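Local coordinates for lipoate-protein ligase 1 (Plasmodium falciparum, PDB 5T8U) that belongs to the lipoate-protein ligase family and binds lipoic acid in a pocket of its catalytic domain, whose fold is related to class II tRNA synthetases, at residues N21-L26 with V87-R91; R91-G95 with S154-K158; N105-L111 with F163-I169. All coordinates share one frame. Residue numbers count along the deposited sequence, not the author numbering.

Contact 1 (N21-L26 with V87-R91); sequences NIHFNL and VLVAR
The first turn of helix 22-34 packs beside the short strand 88-90. Their local axes approach to 9.4 Å and run 33° from parallel, with His23 and Ala90 as the closest CA pair at 6.8 Å. The helical residues sit near phi/psi -64/-41; Leu88 to Ala90 are extended. Asn21 (phi/psi -99/128, chi1 t) is the N-cap: its OD1 accepts from Phe24 N at 2.8 Å, and the regular i to i+4 bonds follow, Asn25 N to Asn21 O and Leu26 N to Ile22 O, both 2.9 Å.

One hydrogen bond joins the segments. With chi1 m, the His23 ring reaches across so that its NE2 donates to Val89 O at 2.7 Å, tying the helix to the strand backbone; in the same ring, CD2 lies 3.5 Å from Ala90 CB.

The apolar contacts center on Ala90, whose CB points toward the helix and meets Ile22 CG1 at 3.9 Å and Leu26 CD1 at 4.0 Å; the methyl rests against both side chains. Two residues earlier in the strand, Leu88 CB lies 4.3 Å from Ile22 CG2, and Asn21 ND2 is 3.6 Å from Leu88 CD1.

This is helix-on-sheet packing: strand 88-90 is an edge of the small sheet with 64-66, helix 256-266 touches Asn21, His23 and Leu26, and Trp59 of strand 55-59 touches Ile22 and Leu26.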
# COMPACT_ATOMS: atom_id res chain seq x y z
N ASN A 21 -10.95 -8.37 -9.16
CA ASN A 21 -11.53 -8.28 -7.83
C ASN A 21 -10.48 -7.77 -6.85
O ASN A 21 -9.37 -8.31 -6.79
CB ASN A 21 -12.07 -9.64 -7.37
CG ASN A 21 -12.65 -9.59 -5.97
OD1 ASN A 21 -11.94 -9.83 -4.99
ND2 ASN A 21 -13.93 -9.29 -5.87
N ILE A 22 -10.83 -6.73 -6.10
CA ILE A 22 -9.87 -6.09 -5.21
C ILE A 22 -9.37 -7.09 -4.17
O ILE A 22 -8.17 -7.14 -3.86
CB ILE A 22 -10.48 -4.84 -4.55
CG1 ILE A 22 -9.47 -4.17 -3.61
CG2 ILE A 22 -11.75 -5.19 -3.77
CD1 ILE A 22 -8.20 -3.70 -4.30
N HIS A 23 -10.27 -7.90 -3.61
CA HIS A 23 -9.86 -8.88 -2.61
C HIS A 23 -8.96 -9.95 -3.22
O HIS A 23 -7.98 -10.38 -2.60
CB HIS A 23 -11.08 -9.52 -1.96
CG HIS A 23 -12.03 -8.52 -1.37
ND1 HIS A 23 -13.40 -8.63 -1.50
CD2 HIS A 23 -11.81 -7.40 -0.64
CE1 HIS A 23 -13.98 -7.62 -0.88
NE2 HIS A 23 -13.04 -6.86 -0.35
N PHE A 24 -9.29 -10.40 -4.43
CA PHE A 24 -8.49 -11.42 -5.10
C PHE A 24 -7.08 -10.92 -5.36
O PHE A 24 -6.09 -11.58 -5.02
CB PHE A 24 -9.17 -11.84 -6.40
CG PHE A 24 -8.62 -13.10 -6.99
CD1 PHE A 24 -9.15 -14.34 -6.65
CD2 PHE A 24 -7.57 -13.06 -7.89
CE1 PHE A 24 -8.65 -15.50 -7.19
CE2 PHE A 24 -7.06 -14.22 -8.44
CZ PHE A 24 -7.60 -15.44 -8.08
N ASN A 25 -6.96 -9.74 -5.98
CA ASN A 25 -5.65 -9.20 -6.31
C ASN A 25 -4.86 -8.85 -5.05
O ASN A 25 -3.63 -9.01 -5.02
CB ASN A 25 -5.79 -7.97 -7.21
CG ASN A 25 -6.33 -8.32 -8.58
OD1 ASN A 25 -6.12 -9.42 -9.08
ND2 ASN A 25 -7.05 -7.38 -9.19
N LEU A 26 -5.53 -8.35 -4.01
CA LEU A 26 -4.84 -8.11 -2.75
C LEU A 26 -4.33 -9.41 -2.15
O LEU A 26 -3.26 -9.44 -1.54
CB LEU A 26 -5.77 -7.39 -1.77
CG LEU A 26 -5.99 -5.89 -2.02
CD1 LEU A 26 -7.13 -5.37 -1.16
CD2 LEU A 26 -4.72 -5.10 -1.75
N VAL A 87 -20.48 -0.94 -4.76
CA VAL A 87 -19.03 -0.81 -4.75
C VAL A 87 -18.47 -1.71 -3.65
O VAL A 87 -19.00 -1.75 -2.53
CB VAL A 87 -18.61 0.66 -4.53
CG1 VAL A 87 -17.09 0.77 -4.34
CG2 VAL A 87 -19.06 1.51 -5.70
N LEU A 88 -17.41 -2.44 -3.97
CA LEU A 88 -16.78 -3.33 -3.01
C LEU A 88 -15.92 -2.53 -2.04
O LEU A 88 -15.45 -1.44 -2.35
CB LEU A 88 -15.93 -4.38 -3.73
CG LEU A 88 -16.70 -5.26 -4.72
CD1 LEU A 88 -15.74 -6.17 -5.48
CD2 LEU A 88 -17.76 -6.09 -4.01
N VAL A 89 -15.73 -3.09 -0.85
CA VAL A 89 -14.97 -2.45 0.22
C VAL A 89 -13.85 -3.39 0.64
O VAL A 89 -14.04 -4.61 0.71
CB VAL A 89 -15.87 -2.09 1.42
CG1 VAL A 89 -15.06 -1.48 2.55
CG2 VAL A 89 -16.98 -1.14 0.98
N ALA A 90 -12.68 -2.81 0.93
CA ALA A 90 -11.53 -3.61 1.33
C ALA A 90 -10.63 -2.79 2.24
O ALA A 90 -10.67 -1.56 2.24
CB ALA A 90 -10.75 -4.12 0.12
N ARG A 91 -9.81 -3.50 3.00
CA ARG A 91 -8.79 -2.90 3.86
C ARG A 91 -7.46 -3.55 3.53
O ARG A 91 -7.30 -4.76 3.67
CB ARG A 91 -9.13 -3.09 5.34
CG ARG A 91 -8.05 -2.61 6.31
CD ARG A 91 -8.40 -2.96 7.75
NE ARG A 91 -9.62 -2.30 8.20
CZ ARG A 91 -9.67 -1.14 8.85
NH1 ARG A 91 -8.56 -0.48 9.14
NH2 ARG A 91 -10.84 -0.64 9.20

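Contact 2 (R91-G95 with S154-K158); sequences RRFTG and SAFKK. With LPA (lipoic acid), chain C.
This contact forms part of the lipoic acid pocket, where the loop between strands 88-90 and 99-101 crosses strand 150-159. Arg92 and Ser154 both belong to the pocket. The loop is irregular: Arg92 is extended (-85/174), Phe93 turns (-91/-9), and Thr94 and Gly95 extend again (-97/176 and -88/-175). Residues 154-158 are a regular strand, and the closest CA pair is Thr94 with Lys157, 5.6 Å apart.

The segments meet by van der Waals packing. Ala155 CB points toward the loop and lies 3.3 Å from both Thr94 OG1 and Gly95 O. Thr94 (chi1 p) places CG2 3.8 Å from Lys157 CB and 3.4 Å from Phe156 O, while its OG1 is hydrogen-bonded to His166 NE2. Lys157, t through chi3, brings CD within 4.2 Å of Phe93 CB.

Arg92 (chi1 p, chi2 and chi3 t) extends along the inside of the loop, which turns at Phe93 so that Gly95 O accepts from both Arg92 NE (3.3 Å) and NH1 (3.2 Å); NH1 also bonds Gly97 O. LPA C5 lies over one face of the Arg92 guanidinium, and Arg92 NH2 is 3.7 Å from LPA S6. From the strand, Ser154 O lies 3.0 Å from LPA C2. Such a glycine-rich loop, following an arginine and laid against a sheet beside the bound ligand, is characteristic of the lipoate-protein ligase pocket.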
# COMPACT_ATOMS: atom_id res chain seq x y z
N ARG A 91 -9.81 -3.50 3.00
CA ARG A 91 -8.79 -2.90 3.86
C ARG A 91 -7.46 -3.55 3.53
O ARG A 91 -7.30 -4.76 3.67
CB ARG A 91 -9.13 -3.09 5.34
CG ARG A 91 -8.05 -2.61 6.31
CD ARG A 91 -8.40 -2.96 7.75
NE ARG A 91 -9.62 -2.30 8.20
CZ ARG A 91 -9.67 -1.14 8.85
NH1 ARG A 91 -8.56 -0.48 9.14
NH2 ARG A 91 -10.84 -0.64 9.20
N ARG A 92 -6.50 -2.74 3.09
CA ARG A 92 -5.19 -3.25 2.71
C ARG A 92 -4.29 -3.36 3.93
O ARG A 92 -4.64 -2.95 5.04
CB ARG A 92 -4.56 -2.34 1.65
CG ARG A 92 -4.45 -0.88 2.05
CD ARG A 92 -3.79 -0.05 0.98
NE ARG A 92 -3.60 1.33 1.41
CZ ARG A 92 -4.50 2.30 1.28
NH1 ARG A 92 -4.22 3.53 1.71
NH2 ARG A 92 -5.67 2.06 0.70
N PHE A 93 -3.11 -3.94 3.72
CA PHE A 93 -2.15 -4.16 4.79
C PHE A 93 -1.17 -3.01 4.96
O PHE A 93 -0.42 -3.00 5.94
CB PHE A 93 -1.36 -5.45 4.52
CG PHE A 93 -2.22 -6.69 4.50
CD1 PHE A 93 -3.12 -6.95 5.52
CD2 PHE A 93 -2.13 -7.59 3.45
CE1 PHE A 93 -3.91 -8.08 5.50
CE2 PHE A 93 -2.92 -8.72 3.42
CZ PHE A 93 -3.81 -8.97 4.45
N THR A 94 -1.16 -2.04 4.04
CA THR A 94 -0.28 -0.90 4.13
C THR A 94 -1.02 0.29 4.74
O THR A 94 -2.22 0.23 5.02
CB THR A 94 0.27 -0.53 2.74
OG1 THR A 94 -0.81 -0.16 1.88
CG2 THR A 94 1.02 -1.71 2.14
N GLY A 95 -0.29 1.39 4.94
CA GLY A 95 -0.88 2.62 5.42
C GLY A 95 -1.40 3.48 4.29
O GLY A 95 -1.40 3.10 3.12
N SER A 154 1.02 6.07 -3.66
CA SER A 154 1.73 4.86 -3.26
C SER A 154 1.60 4.59 -1.76
O SER A 154 1.24 5.47 -0.97
CB SER A 154 3.21 4.95 -3.64
OG SER A 154 3.36 5.14 -5.04
N ALA A 155 1.92 3.35 -1.39
CA ALA A 155 1.98 2.93 -0.00
C ALA A 155 2.97 1.79 0.10
O ALA A 155 3.29 1.12 -0.89
CB ALA A 155 0.60 2.51 0.53
N PHE A 156 3.47 1.56 1.32
CA PHE A 156 4.62 0.69 1.52
C PHE A 156 4.38 -0.24 2.70
O PHE A 156 3.57 0.03 3.59
CB PHE A 156 5.89 1.51 1.76
CG PHE A 156 6.04 2.68 0.84
CD1 PHE A 156 6.74 2.56 -0.35
CD2 PHE A 156 5.48 3.91 1.16
CE1 PHE A 156 6.87 3.64 -1.20
CE2 PHE A 156 5.61 4.99 0.31
CZ PHE A 156 6.31 4.86 -0.87
N LYS A 157 5.11 -1.35 2.69
CA LYS A 157 5.16 -2.28 3.81
C LYS A 157 6.52 -2.98 3.78
O LYS A 157 7.01 -3.35 2.72
CB LYS A 157 4.03 -3.31 3.76
CG LYS A 157 4.18 -4.45 4.76
CD LYS A 157 2.86 -5.19 4.95
CE LYS A 157 2.99 -6.29 5.99
NZ LYS A 157 3.33 -5.76 7.34
N LYS A 158 7.11 -3.14 4.97
CA LYS A 158 8.43 -3.73 5.11
C LYS A 158 8.33 -5.05 5.86
O LYS A 158 7.51 -5.21 6.77
CB LYS A 158 9.39 -2.78 5.84
CG LYS A 158 10.81 -3.30 5.99
CD LYS A 158 11.55 -3.36 4.66
CE LYS A 158 12.88 -4.08 4.79
NZ LYS A 158 13.75 -3.87 3.60
C1 LPA C . -2.28 7.47 -0.64
O1 LPA C . -2.59 8.38 -1.46
C2 LPA C . -1.70 6.16 -1.14
O2 LPA C . -2.46 7.66 0.59
C3 LPA C . -2.78 5.39 -1.90
C4 LPA C . -2.35 3.94 -2.10
C5 LPA C . -3.55 3.13 -2.58
C6 LPA C . -3.24 1.76 -2.66
S6 LPA C . -4.53 0.93 -2.61
C7 LPA C . -2.38 1.35 -4.40
C8 LPA C . -2.92 -0.06 -4.90
S8 LPA C . -4.17 -0.62 -3.69

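Contact 3 (N105-L111 with F163-I169); sequences NVCFTFL and FLHHGTI. With LPA (lipoic acid), chain C.
Both segments are extended and antiparallel, their axes 4.5 Å apart at closest and 167° between directions. Hydrogen-bonded pairs Val106-Ile169, Phe108-Gly167 and Phe110-His165 (CA-CA 5.1, 5.5 and 5.1 Å) each carry two N-H...O bonds, every N to O distance being 2.9 Å. Between them lie the non-hydrogen-bonded pairs Cys107-Thr168 (CA-CA 4.5 Å) and Thr109-His166 (4.0 Å), then Leu111-Leu164 (4.7 Å). Thr168 OG1 adds a weak bond to Val106 O, 3.3 Å. These are central strands of the catalytic domain's large mixed sheet, helices 22-34 and 117-132 touching their side chains. Phe108 (chi1 p) folds over Gly167, whose CA sits 3.8 Å from the ring centroid in a CH-pi contact; a CB there would clash. The ring turns its edge to the His165 face (offset edge-to-face, centroids 5.6 Å, planes 74°), and Phe108 CD2 is 3.7 Å from Ile169 CG1. Toward lipoic acid, His166 ND1 lies 3.2 Å and Cys107 SG 4.0 Å from LPA C8, while His166 NE2 is hydrogen-bonded to Thr94 OG1.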
# COMPACT_ATOMS: atom_id res chain seq x y z
N ASN A 105 -7.97 2.87 -13.86
CA ASN A 105 -6.69 3.09 -13.19
C ASN A 105 -5.94 1.77 -13.09
O ASN A 105 -6.54 0.69 -13.02
CB ASN A 105 -6.87 3.70 -11.79
CG ASN A 105 -7.41 2.71 -10.78
OD1 ASN A 105 -8.62 2.60 -10.58
ND2 ASN A 105 -6.51 1.99 -10.12
N VAL A 106 -4.62 1.87 -13.09
CA VAL A 106 -3.73 0.72 -12.98
C VAL A 106 -3.17 0.68 -11.56
O VAL A 106 -3.12 1.69 -10.85
CB VAL A 106 -2.60 0.78 -14.03
CG1 VAL A 106 -1.77 -0.50 -14.02
CG2 VAL A 106 -3.17 1.04 -15.42
N CYS A 107 -2.76 -0.51 -11.14
CA CYS A 107 -2.13 -0.72 -9.84
C CYS A 107 -0.81 -1.45 -10.05
O CYS A 107 -0.78 -2.51 -10.70
CB CYS A 107 -3.03 -1.52 -8.89
SG CYS A 107 -4.58 -0.71 -8.44
N PHE A 108 0.26 -0.89 -9.50
CA PHE A 108 1.60 -1.46 -9.61
C PHE A 108 2.09 -1.87 -8.23
O PHE A 108 1.77 -1.24 -7.22
CB PHE A 108 2.58 -0.45 -10.24
CG PHE A 108 2.80 0.78 -9.41
CD1 PHE A 108 3.81 0.82 -8.46
CD2 PHE A 108 2.00 1.90 -9.57
CE1 PHE A 108 4.02 1.96 -7.70
CE2 PHE A 108 2.21 3.04 -8.81
CZ PHE A 108 3.22 3.06 -7.87
N THR A 109 2.89 -2.93 -8.20
CA THR A 109 3.45 -3.46 -6.96
C THR A 109 4.91 -3.83 -7.21
O THR A 109 5.19 -4.80 -7.92
CB THR A 109 2.67 -4.67 -6.46
OG1 THR A 109 1.30 -4.30 -6.25
CG2 THR A 109 3.25 -5.20 -5.15
N PHE A 110 5.83 -3.05 -6.64
CA PHE A 110 7.25 -3.37 -6.69
C PHE A 110 7.63 -4.14 -5.43
O PHE A 110 7.33 -3.71 -4.31
CB PHE A 110 8.08 -2.09 -6.79
CG PHE A 110 7.91 -1.34 -8.08
CD1 PHE A 110 8.63 -1.71 -9.20
CD2 PHE A 110 7.05 -0.27 -8.16
CE1 PHE A 110 8.48 -1.02 -10.39
CE2 PHE A 110 6.89 0.42 -9.35
CZ PHE A 110 7.61 0.05 -10.46
N LEU A 111 8.30 -5.28 -5.62
CA LEU A 111 8.87 -6.03 -4.52
C LEU A 111 10.38 -6.08 -4.69
O LEU A 111 10.87 -6.33 -5.80
CB LEU A 111 8.31 -7.46 -4.44
CG LEU A 111 6.79 -7.59 -4.46
CD1 LEU A 111 6.39 -9.05 -4.35
CD2 LEU A 111 6.16 -6.78 -3.34
N PHE A 163 10.66 -5.82 0.67
CA PHE A 163 10.09 -4.48 0.71
C PHE A 163 9.05 -4.36 -0.39
O PHE A 163 9.33 -4.68 -1.55
CB PHE A 163 11.17 -3.40 0.54
CG PHE A 163 10.60 -2.01 0.38
CD1 PHE A 163 10.10 -1.33 1.47
CD2 PHE A 163 10.58 -1.40 -0.86
CE1 PHE A 163 9.58 -0.05 1.32
CE2 PHE A 163 10.06 -0.13 -1.01
CZ PHE A 163 9.56 0.55 0.08
N LEU A 164 7.85 -3.91 -0.02
CA LEU A 164 6.72 -3.83 -0.92
C LEU A 164 6.30 -2.38 -1.07
O LEU A 164 5.88 -1.75 -0.09
CB LEU A 164 5.55 -4.68 -0.41
CG LEU A 164 4.29 -4.74 -1.29
CD1 LEU A 164 3.59 -6.08 -1.13
CD2 LEU A 164 3.32 -3.62 -0.94
N HIS A 165 6.41 -1.85 -2.28
CA HIS A 165 5.97 -0.50 -2.63
C HIS A 165 4.88 -0.65 -3.70
O HIS A 165 5.19 -0.84 -4.88
CB HIS A 165 7.14 0.34 -3.13
CG HIS A 165 6.75 1.62 -3.80
ND1 HIS A 165 7.65 2.41 -4.48
CD2 HIS A 165 5.55 2.26 -3.90
CE1 HIS A 165 7.03 3.47 -4.97
NE2 HIS A 165 5.75 3.40 -4.63
N HIS A 166 3.62 -0.54 -3.29
CA HIS A 166 2.50 -0.70 -4.21
C HIS A 166 1.69 0.59 -4.26
O HIS A 166 1.35 1.15 -3.21
CB HIS A 166 1.62 -1.89 -3.83
CG HIS A 166 0.63 -1.61 -2.74
ND1 HIS A 166 -0.68 -1.28 -2.99
CD2 HIS A 166 0.76 -1.63 -1.39
CE1 HIS A 166 -1.31 -1.09 -1.84
NE2 HIS A 166 -0.46 -1.30 -0.86
N GLY A 167 1.40 1.05 -5.47
CA GLY A 167 0.71 2.31 -5.68
C GLY A 167 -0.23 2.23 -6.86
O GLY A 167 -0.30 1.21 -7.56
N THR A 168 -0.94 3.33 -7.08
CA THR A 168 -1.94 3.43 -8.13
C THR A 168 -1.52 4.50 -9.14
O THR A 168 -0.99 5.55 -8.76
CB THR A 168 -3.32 3.78 -7.55
OG1 THR A 168 -4.28 3.85 -8.61
CG2 THR A 168 -3.28 5.12 -6.83
N ILE A 169 -1.77 4.20 -10.41
CA ILE A 169 -1.60 5.14 -11.51
C ILE A 169 -2.97 5.43 -12.10
O ILE A 169 -3.79 4.51 -12.25
CB ILE A 169 -0.64 4.58 -12.59
CG1 ILE A 169 0.75 4.36 -12.00
CG2 ILE A 169 -0.57 5.52 -13.79
CD1 ILE A 169 1.71 3.62 -12.92
C1 LPA C . -2.28 7.47 -0.64
O1 LPA C . -2.59 8.38 -1.46
C2 LPA C . -1.70 6.16 -1.14
O2 LPA C . -2.46 7.66 0.59
C3 LPA C . -2.78 5.39 -1.90
C4 LPA C . -2.35 3.94 -2.10
C5 LPA C . -3.55 3.13 -2.58
C6 LPA C . -3.24 1.76 -2.66
S6 LPA C . -4.53 0.93 -2.61
C7 LPA C . -2.38 1.35 -4.40
C8 LPA C . -2.92 -0.06 -4.90
S8 LPA C . -4.17 -0.62 -3.69

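How the contacts relate
All three contacts belong to the catalytic domain. Contact 1 closes before contact 3 opens, whereas contacts 2 and 3 interleave along the chain. Contacts 1 and 2 have centers 14 Å apart and share Arg91, where strand 88-90 gives way to the pocket loop. Contacts 2 and 3, 10 Å apart between centers, join directly: strands 150-159 and 162-170 are successive neighbors in the large sheet, with Lys157 N 2.9 Å from Leu164 O and Ala155 N 2.9 Å from His166 O. Contacts 1 and 3 are 15 Å apart between centers. Contacts 2 and 3 both touch lipoic acid, and Leu26 of contact 1 comes within about 5 Å of it, so loop, sheet and helix converge on one pocket.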